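Local coordinates for lipid Binding Protein (Caenorhabditis elegans, PDB 6C1Z) that binds unsaturated fatty acids, including oleic acid and oleoylethanolamide, at the lysosome and carries them into the nucleus to activate longevity genes, at residues His54-Ser59 with Asn63-Phe68; Phe74-Pro79 with Tyr84-Thr89; Phe111-Glu116 with Leu120-Gln125. All coordinates share one frame; numbering follows the deposited sequence.

Contact 1 (His54-Ser59 with Asn63-Phe68); sequences HFNQYS and NNKLAF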
loop_
_atom_site.group_PDB
_atom_site.type_symbol
_atom_site.label_atom_id
_atom_site.label_comp_id
_atom_site.label_asym_id
_atom_site.label_seq_id
_atom_site.Cartn_x
_atom_site.Cartn_y
_atom_site.Cartn_z
ATOM N N HIS A 54 7.393 4.528 -8.088
ATOM C CA HIS A 54 7.946 3.524 -7.187
ATOM C C HIS A 54 7.424 3.810 -5.791
ATOM O O HIS A 54 7.613 4.920 -5.275
ATOM C CB HIS A 54 9.471 3.564 -7.233
ATOM C CG HIS A 54 10.023 3.201 -8.573
ATOM N ND1 HIS A 54 10.362 1.902 -8.892
ATOM C CD2 HIS A 54 10.286 3.937 -9.674
ATOM C CE1 HIS A 54 10.818 1.861 -10.132
ATOM N NE2 HIS A 54 10.774 3.082 -10.634
ATOM N N PHE A 55 6.718 2.852 -5.209
ATOM C CA PHE A 55 6.278 2.895 -3.814
ATOM C C PHE A 55 7.029 1.768 -3.140
ATOM O O PHE A 55 6.678 0.593 -3.291
ATOM C CB PHE A 55 4.765 2.660 -3.682
ATOM C CG PHE A 55 3.892 3.886 -3.917
ATOM C CD1 PHE A 55 4.050 4.698 -5.026
ATOM C CD2 PHE A 55 2.911 4.211 -3.000
ATOM C CE1 PHE A 55 3.204 5.819 -5.222
ATOM C CE2 PHE A 55 2.085 5.327 -3.195
ATOM C CZ PHE A 55 2.242 6.108 -4.304
ATOM N N ASN A 56 8.081 2.118 -2.436
ATOM C CA ASN A 56 8.951 1.136 -1.825
ATOM C C ASN A 56 8.797 1.215 -0.319
ATOM O O ASN A 56 9.017 2.274 0.277
ATOM C CB ASN A 56 10.396 1.409 -2.230
ATOM C CG ASN A 56 10.615 1.282 -3.713
ATOM O OD1 ASN A 56 9.888 0.570 -4.399
ATOM N ND2 ASN A 56 11.642 1.950 -4.218
ATOM N N GLN A 57 8.505 0.091 0.307
ATOM C CA GLN A 57 8.314 0.044 1.747
ATOM C C GLN A 57 9.475 -0.724 2.355
ATOM O O GLN A 57 9.775 -1.841 1.927
ATOM C CB GLN A 57 6.990 -0.634 2.092
ATOM C CG GLN A 57 6.578 -0.507 3.540
ATOM C CD GLN A 57 5.076 -0.425 3.702
ATOM O OE1 GLN A 57 4.480 -1.166 4.483
ATOM N NE2 GLN A 57 4.453 0.475 2.958
ATOM N N TYR A 58 10.135 -0.132 3.340
ATOM C CA TYR A 58 11.303 -0.761 3.952
ATOM C C TYR A 58 11.054 -1.070 5.418
ATOM O O TYR A 58 10.555 -0.223 6.163
ATOM C CB TYR A 58 12.543 0.136 3.850
ATOM C CG TYR A 58 12.979 0.373 2.430
ATOM C CD1 TYR A 58 13.740 -0.580 1.761
ATOM C CD2 TYR A 58 12.660 1.541 1.771
ATOM C CE1 TYR A 58 14.157 -0.379 0.459
ATOM C CE2 TYR A 58 13.084 1.763 0.454
ATOM C CZ TYR A 58 13.812 0.783 -0.192
ATOM O OH TYR A 58 14.220 1.016 -1.485
ATOM N N SER A 59 11.445 -2.262 5.854
ATOM C CA SER A 59 11.316 -2.597 7.267
ATOM C C SER A 59 12.265 -3.734 7.606
ATOM O O SER A 59 12.824 -4.384 6.723
ATOM C CB SER A 59 9.888 -3.013 7.623
ATOM O OG SER A 59 9.617 -4.352 7.218
ATOM N N ASN A 63 11.405 -5.902 2.818
ATOM C CA ASN A 63 11.338 -4.763 1.912
ATOM C C ASN A 63 10.397 -5.123 0.773
ATOM O O ASN A 63 10.469 -6.229 0.227
ATOM C CB ASN A 63 12.714 -4.414 1.342
ATOM C CG ASN A 63 13.700 -3.978 2.402
ATOM O OD1 ASN A 63 13.328 -3.587 3.507
ATOM N ND2 ASN A 63 14.979 -4.036 2.064
ATOM N N ASN A 64 9.501 -4.195 0.431
ATOM C CA ASN A 64 8.474 -4.422 -0.581
ATOM C C ASN A 64 8.554 -3.274 -1.567
ATOM O O ASN A 64 8.223 -2.136 -1.221
ATOM C CB ASN A 64 7.082 -4.443 0.038
ATOM C CG ASN A 64 6.989 -5.359 1.223
ATOM O OD1 ASN A 64 7.584 -6.433 1.238
ATOM N ND2 ASN A 64 6.240 -4.937 2.234
ATOM N N LYS A 65 8.953 -3.575 -2.794
ATOM C CA LYS A 65 9.136 -2.551 -3.807
ATOM C C LYS A 65 8.085 -2.742 -4.884
ATOM O O LYS A 65 7.911 -3.841 -5.419
ATOM C CB LYS A 65 10.550 -2.604 -4.387
ATOM C CG LYS A 65 11.634 -2.513 -3.305
ATOM C CD LYS A 65 12.936 -1.895 -3.814
ATOM C CE LYS A 65 13.657 -2.803 -4.799
ATOM N NZ LYS A 65 14.947 -2.216 -5.272
ATOM N N LEU A 66 7.358 -1.685 -5.168
ATOM C CA LEU A 66 6.299 -1.727 -6.154
ATOM C C LEU A 66 6.587 -0.647 -7.175
ATOM O O LEU A 66 6.751 0.520 -6.811
ATOM C CB LEU A 66 4.964 -1.469 -5.460
ATOM C CG LEU A 66 3.731 -1.453 -6.351
ATOM C CD1 LEU A 66 3.503 -2.798 -6.996
ATOM C CD2 LEU A 66 2.532 -1.063 -5.511
ATOM N N ALA A 67 6.609 -1.023 -8.437
ATOM C CA ALA A 67 6.758 -0.110 -9.554
ATOM C C ALA A 67 5.501 -0.213 -10.406
ATOM O O ALA A 67 4.958 -1.307 -10.597
ATOM C CB ALA A 67 7.979 -0.490 -10.397
ATOM N N PHE A 68 5.027 0.921 -10.916
ATOM C CA PHE A 68 3.845 0.883 -11.757
ATOM C C PHE A 68 3.766 2.159 -12.573
ATOM O O PHE A 68 4.339 3.199 -12.216
ATOM C CB PHE A 68 2.571 0.715 -10.918
ATOM C CG PHE A 68 2.365 1.812 -9.895
ATOM C CD1 PHE A 68 1.671 2.978 -10.207
ATOM C CD2 PHE A 68 2.838 1.669 -8.602
ATOM C CE1 PHE A 68 1.481 3.957 -9.274
ATOM C CE2 PHE A 68 2.622 2.660 -7.640
ATOM C CZ PHE A 68 1.963 3.813 -7.979
HETATM O O HOH W 1 5.571 -1.192 -1.589
#

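Contact 2 (Phe74-Pro79 with Tyr84-Thr89); sequences FVEIAP and YNTLVT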
loop_
_atom_site.group_PDB
_atom_site.type_symbol
_atom_site.label_atom_id
_atom_site.label_comp_id
_atom_site.label_asym_id
_atom_site.label_seq_id
_atom_site.Cartn_x
_atom_site.Cartn_y
_atom_site.Cartn_z
ATOM N N PHE A 74 -0.978 -4.360 -14.303
ATOM C CA PHE A 74 0.257 -5.127 -14.248
ATOM C C PHE A 74 0.053 -6.287 -13.295
ATOM O O PHE A 74 -0.860 -6.273 -12.463
ATOM C CB PHE A 74 1.441 -4.239 -13.830
ATOM C CG PHE A 74 1.344 -3.676 -12.433
ATOM C CD1 PHE A 74 0.554 -2.566 -12.167
ATOM C CD2 PHE A 74 2.065 -4.230 -11.393
ATOM C CE1 PHE A 74 0.483 -2.039 -10.889
ATOM C CE2 PHE A 74 1.982 -3.711 -10.115
ATOM C CZ PHE A 74 1.201 -2.608 -9.866
ATOM N N VAL A 75 0.869 -7.320 -13.454
ATOM C CA VAL A 75 0.849 -8.427 -12.510
ATOM C C VAL A 75 1.757 -8.055 -11.351
ATOM O O VAL A 75 2.959 -7.833 -11.538
ATOM C CB VAL A 75 1.313 -9.725 -13.179
ATOM C CG1 VAL A 75 1.214 -10.887 -12.205
ATOM C CG2 VAL A 75 0.498 -9.981 -14.417
ATOM N N GLU A 76 1.192 -7.987 -10.155
ATOM C CA GLU A 76 1.937 -7.645 -8.957
ATOM C C GLU A 76 2.225 -8.910 -8.170
ATOM O O GLU A 76 1.310 -9.688 -7.880
ATOM C CB GLU A 76 1.127 -6.692 -8.071
ATOM C CG GLU A 76 1.815 -6.369 -6.745
ATOM C CD GLU A 76 1.004 -5.459 -5.834
ATOM O OE1 GLU A 76 -0.170 -5.133 -6.160
ATOM O OE2 GLU A 76 1.550 -5.082 -4.774
ATOM N N ILE A 77 3.490 -9.110 -7.823
ATOM C CA ILE A 77 3.853 -10.089 -6.811
ATOM C C ILE A 77 3.854 -9.336 -5.487
ATOM O O ILE A 77 4.775 -8.583 -5.179
ATOM C CB ILE A 77 5.188 -10.764 -7.114
ATOM C CG1 ILE A 77 5.009 -11.740 -8.276
ATOM C CG2 ILE A 77 5.669 -11.510 -5.896
ATOM C CD1 ILE A 77 4.802 -11.108 -9.649
ATOM N N ALA A 78 2.786 -9.500 -4.724
ATOM C CA ALA A 78 2.624 -8.764 -3.487
ATOM C C ALA A 78 3.527 -9.356 -2.420
ATOM O O ALA A 78 4.079 -10.449 -2.578
ATOM C CB ALA A 78 1.166 -8.807 -3.047
ATOM N N PRO A 79 3.715 -8.647 -1.310
ATOM C CA PRO A 79 4.558 -9.191 -0.241
ATOM C C PRO A 79 4.081 -10.520 0.312
ATOM O O PRO A 79 4.903 -11.269 0.842
ATOM C CB PRO A 79 4.562 -8.080 0.819
ATOM C CG PRO A 79 3.510 -7.114 0.405
ATOM C CD PRO A 79 3.388 -7.234 -1.075
ATOM N N TYR A 84 -1.234 -10.952 -8.202
ATOM C CA TYR A 84 -2.493 -10.240 -8.347
ATOM C C TYR A 84 -2.464 -9.470 -9.657
ATOM O O TYR A 84 -1.390 -9.158 -10.188
ATOM C CB TYR A 84 -2.729 -9.256 -7.179
ATOM C CG TYR A 84 -2.824 -9.923 -5.832
ATOM C CD1 TYR A 84 -1.693 -10.202 -5.086
ATOM C CD2 TYR A 84 -4.047 -10.288 -5.308
ATOM C CE1 TYR A 84 -1.784 -10.810 -3.858
ATOM C CE2 TYR A 84 -4.149 -10.895 -4.082
ATOM C CZ TYR A 84 -3.020 -11.151 -3.358
ATOM O OH TYR A 84 -3.114 -11.779 -2.134
ATOM N N ASN A 85 -3.645 -9.103 -10.146
ATOM C CA ASN A 85 -3.765 -8.172 -11.263
ATOM C C ASN A 85 -4.069 -6.819 -10.630
ATOM O O ASN A 85 -5.147 -6.620 -10.060
ATOM C CB ASN A 85 -4.875 -8.577 -12.230
ATOM C CG ASN A 85 -4.462 -9.698 -13.156
ATOM O OD1 ASN A 85 -3.424 -9.627 -13.798
ATOM N ND2 ASN A 85 -5.277 -10.733 -13.226
ATOM N N THR A 86 -3.110 -5.898 -10.688
ATOM C CA THR A 86 -3.195 -4.628 -9.978
ATOM C C THR A 86 -3.314 -3.468 -10.958
ATOM O O THR A 86 -2.709 -3.469 -12.028
ATOM C CB THR A 86 -1.973 -4.472 -9.067
ATOM O OG1 THR A 86 -2.029 -5.497 -8.057
ATOM C CG2 THR A 86 -1.964 -3.104 -8.414
ATOM N N LEU A 87 -4.120 -2.479 -10.591
ATOM C CA LEU A 87 -4.303 -1.274 -11.399
ATOM C C LEU A 87 -4.308 -0.089 -10.451
ATOM O O LEU A 87 -5.137 -0.043 -9.531
ATOM C CB LEU A 87 -5.639 -1.343 -12.150
ATOM C CG LEU A 87 -6.069 -0.104 -12.928
ATOM C CD1 LEU A 87 -5.071 0.278 -13.986
ATOM C CD2 LEU A 87 -7.420 -0.361 -13.566
ATOM N N VAL A 88 -3.409 0.878 -10.669
ATOM C CA VAL A 88 -3.313 2.081 -9.835
ATOM C C VAL A 88 -3.769 3.271 -10.656
ATOM O O VAL A 88 -3.326 3.451 -11.791
ATOM C CB VAL A 88 -1.886 2.313 -9.312
ATOM C CG1 VAL A 88 -1.894 3.431 -8.249
ATOM C CG2 VAL A 88 -1.281 1.019 -8.733
ATOM N N THR A 89 -4.673 4.066 -10.093
ATOM C CA THR A 89 -5.121 5.307 -10.697
ATOM C C THR A 89 -4.867 6.457 -9.724
ATOM O O THR A 89 -4.538 6.256 -8.557
ATOM C CB THR A 89 -6.602 5.205 -11.045
ATOM O OG1 THR A 89 -7.295 4.792 -9.864
ATOM C CG2 THR A 89 -6.838 4.198 -12.182
#

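Contact 3 (Phe111-Glu116 with Leu120-Gln125); sequences FTTWLE and LLQTYQ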
loop_
_atom_site.group_PDB
_atom_site.type_symbol
_atom_site.label_atom_id
_atom_site.label_comp_id
_atom_site.label_asym_id
_atom_site.label_seq_id
_atom_site.Cartn_x
_atom_site.Cartn_y
_atom_site.Cartn_z
ATOM N N PHE A 111 -6.285 -0.289 -2.050
ATOM C CA PHE A 111 -5.385 0.556 -1.281
ATOM C C PHE A 111 -5.586 2.003 -1.704
ATOM O O PHE A 111 -5.632 2.308 -2.893
ATOM C CB PHE A 111 -3.937 0.166 -1.522
ATOM C CG PHE A 111 -3.666 -1.295 -1.355
ATOM C CD1 PHE A 111 -3.898 -1.939 -0.153
ATOM C CD2 PHE A 111 -3.198 -2.038 -2.411
ATOM C CE1 PHE A 111 -3.630 -3.312 -0.018
ATOM C CE2 PHE A 111 -2.931 -3.405 -2.268
ATOM C CZ PHE A 111 -3.144 -4.020 -1.078
ATOM N N THR A 112 -5.743 2.896 -0.737
ATOM C CA THR A 112 -5.911 4.311 -1.030
ATOM C C THR A 112 -4.843 5.072 -0.282
ATOM O O THR A 112 -4.667 4.844 0.916
ATOM C CB THR A 112 -7.298 4.782 -0.602
ATOM O OG1 THR A 112 -8.289 3.937 -1.198
ATOM C CG2 THR A 112 -7.523 6.227 -1.049
ATOM N N THR A 113 -4.127 5.956 -0.989
ATOM C CA THR A 113 -3.064 6.757 -0.396
ATOM C C THR A 113 -3.376 8.213 -0.680
ATOM O O THR A 113 -3.601 8.599 -1.821
ATOM C CB THR A 113 -1.703 6.373 -0.967
ATOM O OG1 THR A 113 -1.476 4.972 -0.759
ATOM C CG2 THR A 113 -0.582 7.112 -0.310
ATOM N N TRP A 114 -3.369 9.026 0.375
ATOM C CA TRP A 114 -3.743 10.424 0.215
ATOM C C TRP A 114 -2.995 11.254 1.245
ATOM O O TRP A 114 -2.405 10.744 2.182
ATOM C CB TRP A 114 -5.270 10.626 0.220
ATOM C CG TRP A 114 -5.952 10.582 1.556
ATOM C CD1 TRP A 114 -6.377 11.662 2.293
ATOM C CD2 TRP A 114 -6.331 9.419 2.305
ATOM N NE1 TRP A 114 -6.958 11.231 3.450
ATOM C CE2 TRP A 114 -6.997 9.868 3.468
ATOM C CE3 TRP A 114 -6.199 8.037 2.089
ATOM C CZ2 TRP A 114 -7.475 8.996 4.441
ATOM C CZ3 TRP A 114 -6.703 7.170 3.036
ATOM C CH2 TRP A 114 -7.340 7.656 4.208
ATOM N N LEU A 115 -3.020 12.566 1.042
ATOM C CA LEU A 115 -2.342 13.519 1.921
ATOM C C LEU A 115 -3.347 14.372 2.678
ATOM O O LEU A 115 -4.356 14.815 2.121
ATOM C CB LEU A 115 -1.414 14.429 1.121
ATOM C CG LEU A 115 -0.310 13.773 0.295
ATOM C CD1 LEU A 115 0.532 14.809 -0.407
ATOM C CD2 LEU A 115 0.558 12.898 1.172
ATOM N N GLU A 116 -3.063 14.601 3.952
ATOM C CA GLU A 116 -3.889 15.471 4.775
ATOM C C GLU A 116 -2.976 16.274 5.667
ATOM O O GLU A 116 -2.281 15.711 6.516
ATOM C CB GLU A 116 -4.872 14.683 5.629
ATOM C CG GLU A 116 -6.019 14.181 4.808
ATOM C CD GLU A 116 -7.099 13.560 5.635
ATOM O OE1 GLU A 116 -6.883 13.365 6.855
ATOM O OE2 GLU A 116 -8.147 13.233 5.047
ATOM N N LEU A 120 0.752 11.676 5.418
ATOM C CA LEU A 120 0.324 10.727 4.405
ATOM C C LEU A 120 -0.491 9.620 5.063
ATOM O O LEU A 120 -0.075 9.048 6.084
ATOM C CB LEU A 120 1.514 10.164 3.644
ATOM C CG LEU A 120 1.207 9.147 2.542
ATOM C CD1 LEU A 120 2.262 9.249 1.435
ATOM C CD2 LEU A 120 1.179 7.748 3.104
ATOM N N LEU A 121 -1.677 9.366 4.511
ATOM C CA LEU A 121 -2.619 8.398 5.057
ATOM C C LEU A 121 -2.819 7.281 4.048
ATOM O O LEU A 121 -2.754 7.511 2.843
ATOM C CB LEU A 121 -3.975 9.046 5.430
ATOM C CG LEU A 121 -4.040 9.765 6.785
ATOM C CD1 LEU A 121 -3.135 10.971 6.811
ATOM C CD2 LEU A 121 -5.467 10.165 7.116
ATOM N N GLN A 122 -3.007 6.082 4.559
ATOM C CA GLN A 122 -3.373 4.963 3.709
ATOM C C GLN A 122 -4.530 4.197 4.323
ATOM O O GLN A 122 -4.663 4.111 5.544
ATOM C CB GLN A 122 -2.233 3.992 3.481
ATOM C CG GLN A 122 -1.046 4.594 2.796
ATOM C CD GLN A 122 -0.049 3.551 2.398
ATOM O OE1 GLN A 122 0.505 2.838 3.243
ATOM N NE2 GLN A 122 0.229 3.483 1.108
ATOM N N THR A 123 -5.367 3.618 3.462
ATOM C CA THR A 123 -6.263 2.562 3.887
ATOM C C THR A 123 -5.996 1.329 3.041
ATOM O O THR A 123 -5.753 1.438 1.839
ATOM C CB THR A 123 -7.753 2.963 3.791
ATOM O OG1 THR A 123 -8.051 3.457 2.477
ATOM C CG2 THR A 123 -8.095 4.027 4.824
ATOM N N TYR A 124 -6.055 0.170 3.683
ATOM C CA TYR A 124 -6.036 -1.111 2.996
ATOM C C TYR A 124 -7.343 -1.802 3.331
ATOM O O TYR A 124 -7.643 -2.052 4.503
ATOM C CB TYR A 124 -4.867 -2.003 3.438
ATOM C CG TYR A 124 -3.524 -1.346 3.658
ATOM C CD1 TYR A 124 -3.109 -0.276 2.878
ATOM C CD2 TYR A 124 -2.667 -1.818 4.639
ATOM C CE1 TYR A 124 -1.884 0.315 3.087
ATOM C CE2 TYR A 124 -1.438 -1.230 4.843
ATOM C CZ TYR A 124 -1.069 -0.166 4.060
ATOM O OH TYR A 124 0.164 0.421 4.291
ATOM N N GLN A 125 -8.130 -2.087 2.302
ATOM C CA GLN A 125 -9.455 -2.659 2.464
ATOM C C GLN A 125 -9.535 -4.005 1.769
ATOM O O GLN A 125 -9.125 -4.125 0.610
ATOM C CB GLN A 125 -10.423 -1.669 1.839
ATOM C CG GLN A 125 -11.796 -2.183 1.475
ATOM C CD GLN A 125 -12.609 -1.125 0.746
ATOM O OE1 GLN A 125 -12.783 -0.012 1.237
ATOM N NE2 GLN A 125 -13.072 -1.458 -0.442
HETATM O O HOH W 2 -8.669 1.644 0.483
#

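Contact 1 (His54-Ser59 with Asn63-Phe68)
N63 reaches across to Y58 and S59, closing a β-hairpin of the fatty-acid-binding-protein barrel. Its CB lies beside Y58 CD1. From there CG is set beside the backbone N, anti to the carbonyl carbon (chi1 -63°), which brings the amide between Y58 and S59. CG stands 3.5 Å from Y58 CD1, with the amide plane turned 76° from the aromatic plane. ND2 ends at the edge of the tyrosine, in its plane. OD1 turns instead to the opposing backbone and accepts S59 N at 3.3 Å, a rather long bond that adds a side-chain rung beyond the last backbone pair.

Behind this closure the strands run almost exactly antiparallel, at 177°. Reciprocal backbone bonds join F55 with L66 and Q57 with N64, the shortest being Q57 N to N64 O at 2.7 Å. A water on the interior side donates to both F55 O and N64 O, tying a carbonyl of each strand into one bridge. Farther along, F55 CD1 touches F68 CE2 at 3.6 Å, the two rings meeting obliquely. On the outer face, H54 CE1 rests 3.7 Å from A67 CB.

Strand 52-58 also bonds to strand 43-49, and F55 meets F95 edge-to-face across the interior. Strand 64-68 ends the hydrogen-bonded order, and its L66 and F68 reach strand 74-77 through side-chain packing.

Contact 2 (Phe74-Pro79 with Tyr84-Thr89)
E76 OE1 is gripped by two donors: T86 OG1, at 2.7 Å, and the side-chain amide NE2 of Q99 on strand 94-101. This buried carboxylate belongs to a β-hairpin in the fatty-acid-binding-protein barrel, and it illustrates how a polar group can be accommodated on an inward-facing sheet surface. E76 places CG anti to its own N (chi1 176°) and keeps the rest of the chain extended, which carries OE1 diagonally to T86, two residues beyond its backbone partner Y84. The threonine hydroxyl uses the anti lone pair of OE1, the one turned away from OE2. Two donors on a single oxygen would be expected to stabilise the ionised acid.

T86 has a polar and an apolar role. While its hydroxyl holds the glutamate, its CB sits over one face of the F74 ring, 4.1 Å from the ring centroid and offset toward the rim. CG2 approaches F74 CZ at 3.5 Å. V88 CG2 comes to the edge of the same ring, lying 4.1 Å from F74 CE1, so threonine and valine meet the phenylalanine from different directions.

Reciprocal backbone bonds pair F74 with T86 and E76 with Y84, although the short strand axes open to 117°, consistent with strong twist and coil of these short segments. From the last of these pairs, Y84 sends its hydroxyl to D80 in the connecting turn. Its ring meanwhile packs against the chain leaving strand 74-77, with Y84 CE1 3.7 Å from A78 CB.

Contact 3 (Phe111-Glu116 with Leu120-Gln125)
W114 lies across L121 on the outer surface of a β-hairpin of the fatty-acid-binding-protein barrel, showing how one rotamer can lay an indole along its partner strand. With CG set between the backbone N and the carbonyl carbon (chi1 77°), the indole leans over the opposite chain. L121 CB then sits under the six-membered ring, 3.6 Å from its centroid and 11° off the normal. L121 CD2 continues to W114 CZ2 at 3.5 Å, and T123 CG2 meets the far edge of the indole in its plane. Rotation of the ring is further fixed by E116: W114 NE1 donates in the ring plane to E116 OE2 at 2.8 Å, reaching that oxygen from above the carboxylate plane.

Next along this face, T112 and T123 stand side by side, and a water bridges their OG1 atoms, 2.9 Å from T112 OG1 and 2.8 Å from T123 OG1.

The interior face carries a polar chain. Q122 sets CG beside its backbone N and runs extended from there, alongside T113, where NE2 donates to T113 OG1 at 2.9 Å, the hydroxyl lying in the amide plane. At the other end, Q122 OE1 accepts Y124 OH at 2.7 Å, the donor standing above the carbonyl plane. Both ends of the amide are thereby engaged, which restrains its rotation; Y124 OH also has a weak bond with R133 NE. F111 and Y124 meet with planes 86° apart, and Y124 CB lies at the edge of the phenylalanine ring.

Strand 109-116 is bonded on its other side to strand 94-101, whose first residue, K94, makes a cation-pi contact with W114. Strand 119-126 bonds onward to strand 129-137, while L120 crosses the interior to L44 and I46 of strand 43-49.

All three contacts are antiparallel hairpins of the same barrel sheet, but their surroundings differ. Contact 1 is a surface contact, contact 2 is buried, and contact 3 is partly buried. Contacts 1 and 2 contain the outermost strands, 64-68 and 74-77, which follow each other in the chain; side chains join them, including F68 against F74. Contact 3 lies across the chain's centre from both, its centre about 17 Å from that of contact 2, with further strands on either side. Backbone ladders hold all three. Contact 1 adds an interior water, contact 2 a buried carboxylate, and contact 3 an interior amide bonded at both ends and, on the other face, an indole packed on leucine.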